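Local coordinates for protein agrobacterium tumefaciens DPS (Agrobacterium tumefaciens, PDB 1O9R) that protects DNA from oxidative damage without binding it, oxidising ferrous iron with hydrogen peroxide and storing it as a ferric mineral inside a hollow twelve-subunit shell, at the interface of chains A and B and the interface of chains A and C. Sequence-based numbering; all coordinates share one arbitrary frame. Chains: chain A/B/C, Agrobacterium tumefaciens DPS.

Contact 1: the interface of chains A and B. Residues chain A 26, 70, 80-82; chain B 38, 41-42.
The amide nitrogen ND2 of B:Asn42 is used twice: it donates across the interface to the backbone carbonyl A:Ala80 O at 3.0 Å, on a lone pair in the carbonyl plane, and back to B:Gln38 O at 3.0 Å, one turn earlier in its own helix. This second bond would hold the amide in place, and its other end then accepts, with OD1 taking the backbone A:Ala80 N at 3.0 Å on an in-plane lone pair. One side chain thus reads both polar atoms of a loop residue. Here the end of chain B helix 12-42 meets helix 48-75 and the following loop of chain A, in the two-fold interface that houses the ferroxidase centres. B:Asn42 reaches the loop with CG anti to its own carbonyl carbon (chi1 -69°). The amide of B:Gln38 lies next to the same loop, but its placement is doubtful. As built, NE2 faces A:Gly82 N and OE1 faces A:Ala80 O; turning the amide over would plausibly pair donor with acceptor in both places. Beside these bonds the indole of B:Trp41 takes the methyl of A:Ala70 on one face, over the middle of the ring system. The methyl CB of A:Ala80 touches the six-membered ring at B:Trp41 CE3, 3.8 Å away.

Contact 2: the interface of chains A and C. Residues chain A 43-45, 48; chain C 152, 156, 159-160.
The phenyl ring of A:Phe48 receives the methyl of C:Ala156 on one face, displaced toward the rim so that CB lies 3.6 Å from CD1. The ring's far end, CZ, meets CZ2 of C:Trp152 at 3.9 Å, and the two aromatic side chains cross at about a right angle. At the indole edge, in the ring plane, water 1 lies 3.1 Å from C:Trp152 NE1, almost straight along the N-H. The same water joins the backbone carbonyl A:Leu43 O at 2.8 Å and the side-chain nitrogen NZ of A:Lys44, tying the tryptophan to the loop of the neighbouring chain. A:Lys44 also gives NZ to the amide oxygen OE1 of C:Gln159 at 3.0 Å, approaching 29° out of the carbonyl plane. CB of A:Lys44 packs on CG of C:Glu160 at 3.5 Å, and the bend at chi2 (-70°) turns the rest of the chain toward C:Gln159 and the water. Between the aromatic cluster and the lysine, A:Gly45 N donates to C:Ala156 O at 2.8 Å. A:Gly45 has phi 143°, a backbone shape accessible mainly to glycine. The carbonyl at the end of helix 134-156 is thus taken up by a neighbour's loop, a contact of the dodecameric shell outside the two-fold dimer; that loop joins helix 12-42 to helix 48-75 of chain A, which begins at A:Phe48.

Contact 3: the interface of chains A and B. Residues chain A 38, 41-42, 44; chain B 74, 78-80.
The C-terminal end of helix 12-42 in chain A here meets the last turn of helix 48-75 and the loop that follows it in chain B, within the two-fold interface of this ferritin-like protein. A:Asn42 holds the backbone of B:Ala80 through both ends of its amide. OD1 receives B:Ala80 N on an in-plane lone pair, while ND2 reaches B:Ala80 O at 3.0 Å from 19° out of the carbonyl plane. The amide oxygen carries a further load, because water 2 binds OD1 at 2.8 Å and passes the link on to B:Gly78 O. Water 3 adds another bridge, joining A:Lys44 NZ at 2.9 Å to the carbonyls B:Val74 O and B:Gly78 O. Carbonyls of the last turn and of the following loop are thus linked through water to a lysine of the other subunit. B:Val74, with CG1 anti to its backbone N (chi1 175°), sets its methyl CG2 beside the carbonyl A:Trp41 O at 3.5 Å. Apolar contacts join CB of B:Ala80 to A:Trp41 CE3 at 3.8 Å and CG2 of B:Thr79 to A:Asn42 CG at 3.9 Å. A:Lys44 runs antiparallel alongside B:Val74, NZ 3.3 Å from CG1, where the loop after helix 12-42 of chain A passes the end of helix 48-75 of chain B.

Contact 1: the interface of chains A and B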
loop_
_atom_site.group_PDB
_atom_site.type_symbol
_atom_site.label_atom_id
_atom_site.label_comp_id
_atom_site.label_asym_id
_atom_site.label_seq_id
_atom_site.Cartn_x
_atom_site.Cartn_y
_atom_site.Cartn_z
ATOM N N LEU A 26 -4.076 -20.735 27.269
ATOM C CA LEU A 26 -4.589 -19.391 27.003
ATOM C C LEU A 26 -4.370 -18.473 28.186
ATOM O O LEU A 26 -4.028 -17.313 28.026
ATOM C CB LEU A 26 -6.089 -19.527 26.688
ATOM C CG LEU A 26 -6.846 -18.205 26.428
ATOM C CD1 LEU A 26 -6.233 -17.519 25.204
ATOM C CD2 LEU A 26 -8.332 -18.489 26.214
ATOM N N ALA A 70 -7.774 -19.644 21.702
ATOM C CA ALA A 70 -9.140 -19.521 22.162
ATOM C C ALA A 70 -10.132 -19.987 21.115
ATOM O O ALA A 70 -11.147 -20.608 21.438
ATOM C CB ALA A 70 -9.380 -18.044 22.529
ATOM N N ALA A 80 -14.158 -20.685 25.531
ATOM C CA ALA A 80 -12.855 -20.103 25.756
ATOM C C ALA A 80 -12.910 -19.268 27.067
ATOM O O ALA A 80 -13.883 -18.551 27.227
ATOM C CB ALA A 80 -12.466 -19.212 24.569
ATOM N N LEU A 81 -11.895 -19.484 27.859
ATOM C CA LEU A 81 -11.824 -18.824 29.172
ATOM C C LEU A 81 -10.633 -17.889 29.286
ATOM O O LEU A 81 -9.484 -18.208 29.576
ATOM C CB LEU A 81 -11.755 -19.904 30.280
ATOM C CG LEU A 81 -13.021 -20.787 30.352
ATOM C CD1 LEU A 81 -12.811 -21.992 31.273
ATOM C CD2 LEU A 81 -14.212 -19.940 30.786
ATOM N N GLY A 82 -10.949 -16.609 28.957
ATOM C CA GLY A 82 -9.907 -15.583 28.908
ATOM C C GLY A 82 -10.273 -14.323 29.658
ATOM O O GLY A 82 -9.596 -13.281 29.502
ATOM N N GLN B 38 -13.375 -12.083 25.406
ATOM C CA GLN B 38 -14.187 -13.189 25.991
ATOM C C GLN B 38 -15.537 -13.317 25.313
ATOM O O GLN B 38 -15.995 -14.427 25.014
ATOM C CB GLN B 38 -14.323 -12.878 27.504
ATOM C CG GLN B 38 -15.185 -13.903 28.264
ATOM C CD GLN B 38 -14.578 -15.272 28.322
ATOM O OE1 GLN B 38 -15.354 -16.280 28.412
ATOM N NE2 GLN B 38 -13.314 -15.399 28.228
ATOM N N TRP B 41 -15.159 -14.538 21.441
ATOM C CA TRP B 41 -14.989 -15.930 21.080
ATOM C C TRP B 41 -16.242 -16.750 21.314
ATOM O O TRP B 41 -16.400 -17.765 20.616
ATOM C CB TRP B 41 -13.922 -16.543 22.066
ATOM C CG TRP B 41 -12.540 -15.963 21.918
ATOM C CD1 TRP B 41 -11.900 -15.763 20.685
ATOM C CD2 TRP B 41 -11.605 -15.491 22.878
ATOM N NE1 TRP B 41 -10.650 -15.193 20.873
ATOM C CE2 TRP B 41 -10.440 -15.059 22.233
ATOM C CE3 TRP B 41 -11.677 -15.456 24.280
ATOM C CZ2 TRP B 41 -9.352 -14.503 22.914
ATOM C CZ3 TRP B 41 -10.557 -14.938 24.969
ATOM C CH2 TRP B 41 -9.450 -14.467 24.278
ATOM N N ASN B 42 -17.062 -16.377 22.293
ATOM C CA ASN B 42 -18.137 -17.289 22.743
ATOM C C ASN B 42 -19.523 -16.923 22.306
ATOM O O ASN B 42 -20.529 -17.514 22.713
ATOM C CB ASN B 42 -18.038 -17.360 24.297
ATOM C CG ASN B 42 -16.801 -18.067 24.744
ATOM O OD1 ASN B 42 -16.608 -19.263 24.479
ATOM N ND2 ASN B 42 -15.931 -17.349 25.472
#

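Contact 2: the interface of chains A and C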
loop_
_atom_site.group_PDB
_atom_site.type_symbol
_atom_site.label_atom_id
_atom_site.label_comp_id
_atom_site.label_asym_id
_atom_site.label_seq_id
_atom_site.Cartn_x
_atom_site.Cartn_y
_atom_site.Cartn_z
ATOM N N LEU A 43 10.376 0.444 31.463
ATOM C CA LEU A 43 11.790 0.263 31.201
ATOM C C LEU A 43 12.534 1.558 31.345
ATOM O O LEU A 43 12.081 2.595 30.832
ATOM C CB LEU A 43 12.045 -0.066 29.670
ATOM C CG LEU A 43 11.378 -1.323 29.171
ATOM C CD1 LEU A 43 11.676 -1.501 27.656
ATOM C CD2 LEU A 43 11.812 -2.598 29.891
ATOM N N LYS A 44 13.706 1.493 32.000
ATOM C CA LYS A 44 14.535 2.704 32.076
ATOM C C LYS A 44 15.982 2.306 31.862
ATOM O O LYS A 44 16.394 1.340 32.512
ATOM C CB LYS A 44 14.519 3.287 33.493
ATOM C CG LYS A 44 13.225 3.509 34.245
ATOM C CD LYS A 44 12.486 4.671 33.547
ATOM C CE LYS A 44 11.147 4.910 34.304
ATOM N NZ LYS A 44 10.372 5.896 33.443
ATOM N N GLY A 45 16.733 3.004 31.042
ATOM C CA GLY A 45 18.181 2.723 30.887
ATOM C C GLY A 45 18.572 2.918 29.450
ATOM O O GLY A 45 17.762 3.168 28.546
ATOM N N PHE A 48 16.720 1.655 26.203
ATOM C CA PHE A 48 15.285 1.841 26.181
ATOM C C PHE A 48 14.604 1.649 24.826
ATOM O O PHE A 48 13.667 0.851 24.784
ATOM C CB PHE A 48 14.962 3.289 26.692
ATOM C CG PHE A 48 13.478 3.587 26.586
ATOM C CD1 PHE A 48 12.639 3.120 27.596
ATOM C CD2 PHE A 48 12.938 4.314 25.556
ATOM C CE1 PHE A 48 11.258 3.341 27.529
ATOM C CE2 PHE A 48 11.600 4.558 25.439
ATOM C CZ PHE A 48 10.763 4.058 26.442
ATOM N N TRP C 152 9.802 11.993 27.506
ATOM C CA TRP C 152 9.908 10.719 28.269
ATOM C C TRP C 152 10.845 9.764 27.539
ATOM O O TRP C 152 11.725 9.147 28.220
ATOM C CB TRP C 152 8.487 10.124 28.394
ATOM C CG TRP C 152 8.480 8.639 28.671
ATOM C CD1 TRP C 152 9.265 7.925 29.568
ATOM C CD2 TRP C 152 7.671 7.687 27.998
ATOM N NE1 TRP C 152 8.973 6.567 29.456
ATOM C CE2 TRP C 152 8.001 6.394 28.505
ATOM C CE3 TRP C 152 6.697 7.754 26.999
ATOM C CZ2 TRP C 152 7.383 5.238 28.065
ATOM C CZ3 TRP C 152 6.083 6.625 26.545
ATOM C CH2 TRP C 152 6.440 5.365 27.073
ATOM N N ALA C 156 13.886 8.480 29.689
ATOM C CA ALA C 156 13.958 7.051 30.055
ATOM C C ALA C 156 15.363 6.534 29.803
ATOM O O ALA C 156 15.689 5.514 30.473
ATOM C CB ALA C 156 12.883 6.291 29.313
ATOM N N GLN C 159 17.405 7.677 33.108
ATOM C CA GLN C 159 16.818 7.576 34.424
ATOM C C GLN C 159 17.356 6.396 35.220
ATOM O O GLN C 159 17.145 6.371 36.452
ATOM C CB GLN C 159 15.294 7.581 34.461
ATOM C CG GLN C 159 14.592 8.892 34.109
ATOM C CD GLN C 159 13.163 8.815 33.702
ATOM O OE1 GLN C 159 12.626 7.839 33.185
ATOM N NE2 GLN C 159 12.327 9.854 33.902
ATOM N N GLU C 160 17.970 5.430 34.570
ATOM C CA GLU C 160 18.579 4.318 35.323
ATOM C C GLU C 160 19.845 4.004 34.537
ATOM O O GLU C 160 19.981 4.362 33.365
ATOM C CB GLU C 160 17.725 3.066 35.486
ATOM C CG GLU C 160 16.497 3.094 36.344
ATOM C CD GLU C 160 16.685 3.075 37.842
ATOM O OE1 GLU C 160 15.758 3.495 38.567
ATOM O OE2 GLU C 160 17.768 2.657 38.291
HETATM O O HOH W 1 9.772 4.099 31.101
#

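Contact 3: the interface of chains A and B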
loop_
_atom_site.group_PDB
_atom_site.type_symbol
_atom_site.label_atom_id
_atom_site.label_comp_id
_atom_site.label_asym_id
_atom_site.label_seq_id
_atom_site.Cartn_x
_atom_site.Cartn_y
_atom_site.Cartn_z
ATOM N N GLN A 38 3.485 -4.371 30.636
ATOM C CA GLN A 38 3.900 -3.844 31.948
ATOM C C GLN A 38 5.374 -3.499 31.901
ATOM O O GLN A 38 5.825 -2.422 32.359
ATOM C CB GLN A 38 3.556 -4.917 33.004
ATOM C CG GLN A 38 4.123 -4.491 34.398
ATOM C CD GLN A 38 3.376 -3.319 34.951
ATOM O OE1 GLN A 38 3.966 -2.591 35.819
ATOM N NE2 GLN A 38 2.199 -3.020 34.586
ATOM N N TRP A 41 6.260 -0.393 29.345
ATOM C CA TRP A 41 6.031 1.000 29.769
ATOM C C TRP A 41 7.076 1.502 30.749
ATOM O O TRP A 41 7.381 2.697 30.792
ATOM C CB TRP A 41 4.668 1.116 30.484
ATOM C CG TRP A 41 3.492 0.866 29.609
ATOM C CD1 TRP A 41 3.296 1.375 28.355
ATOM C CD2 TRP A 41 2.355 0.050 29.868
ATOM N NE1 TRP A 41 2.102 0.921 27.830
ATOM C CE2 TRP A 41 1.509 0.090 28.742
ATOM C CE3 TRP A 41 1.995 -0.711 30.987
ATOM C CZ2 TRP A 41 0.280 -0.600 28.715
ATOM C CZ3 TRP A 41 0.772 -1.401 30.930
ATOM C CH2 TRP A 41 -0.038 -1.332 29.780
ATOM N N ASN A 42 7.586 0.593 31.589
ATOM C CA ASN A 42 8.383 0.969 32.756
ATOM C C ASN A 42 9.860 0.748 32.645
ATOM O O ASN A 42 10.638 0.886 33.629
ATOM C CB ASN A 42 7.836 0.225 34.004
ATOM C CG ASN A 42 6.423 0.672 34.351
ATOM O OD1 ASN A 42 6.227 1.876 34.657
ATOM N ND2 ASN A 42 5.400 -0.186 34.279
ATOM N N LYS A 44 13.706 1.493 32.000
ATOM C CA LYS A 44 14.535 2.704 32.076
ATOM C C LYS A 44 15.982 2.306 31.862
ATOM O O LYS A 44 16.394 1.340 32.512
ATOM C CB LYS A 44 14.519 3.287 33.493
ATOM C CG LYS A 44 13.225 3.509 34.245
ATOM C CD LYS A 44 12.486 4.671 33.547
ATOM C CE LYS A 44 11.147 4.910 34.304
ATOM N NZ LYS A 44 10.372 5.896 33.443
ATOM N N VAL B 74 3.835 7.296 32.931
ATOM C CA VAL B 74 5.294 7.283 32.939
ATOM C C VAL B 74 5.873 8.622 32.511
ATOM O O VAL B 74 6.905 9.043 33.076
ATOM C CB VAL B 74 5.883 6.085 32.188
ATOM C CG1 VAL B 74 7.357 6.145 32.114
ATOM C CG2 VAL B 74 5.358 4.766 32.800
ATOM N N GLY B 78 5.568 8.573 36.993
ATOM C CA GLY B 78 4.993 7.451 37.705
ATOM C C GLY B 78 5.346 6.054 37.134
ATOM O O GLY B 78 6.143 5.985 36.220
ATOM N N THR B 79 4.629 5.112 37.673
ATOM C CA THR B 79 4.826 3.699 37.276
ATOM C C THR B 79 3.491 3.269 36.733
ATOM O O THR B 79 2.473 3.348 37.406
ATOM C CB THR B 79 5.199 2.806 38.489
ATOM O OG1 THR B 79 6.457 3.284 38.987
ATOM C CG2 THR B 79 5.280 1.340 38.070
ATOM N N ALA B 80 3.478 2.820 35.427
ATOM C CA ALA B 80 2.175 2.342 34.922
ATOM C C ALA B 80 1.809 0.966 35.507
ATOM O O ALA B 80 2.765 0.186 35.634
ATOM C CB ALA B 80 2.253 2.191 33.402
HETATM O O HOH W 2 8.044 3.957 35.274
HETATM O O HOH W 3 8.333 7.353 34.872
#

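Contact 1 and contact 3 are overlapping parts of one two-fold-related pair, sharing the asparagine-to-Ala80 core, their C-alpha centres about 28 Å apart; the asparagine at the end of helix 12-42 binds the partner's loop in both. Anchoring at both ends probably steadies the two-fold dimer that houses the ferroxidase centres, whose iron ligands include His40 of helix 12-42 from one subunit and Glu71 of helix 48-75 from the other. Contact 2, about 35 Å from contact 1 but only about 9 Å from contact 3, shares A:Lys44 with the latter. That lysine thus bridges three subunits, coupling the dimer to its neighbour in the dodecameric shell.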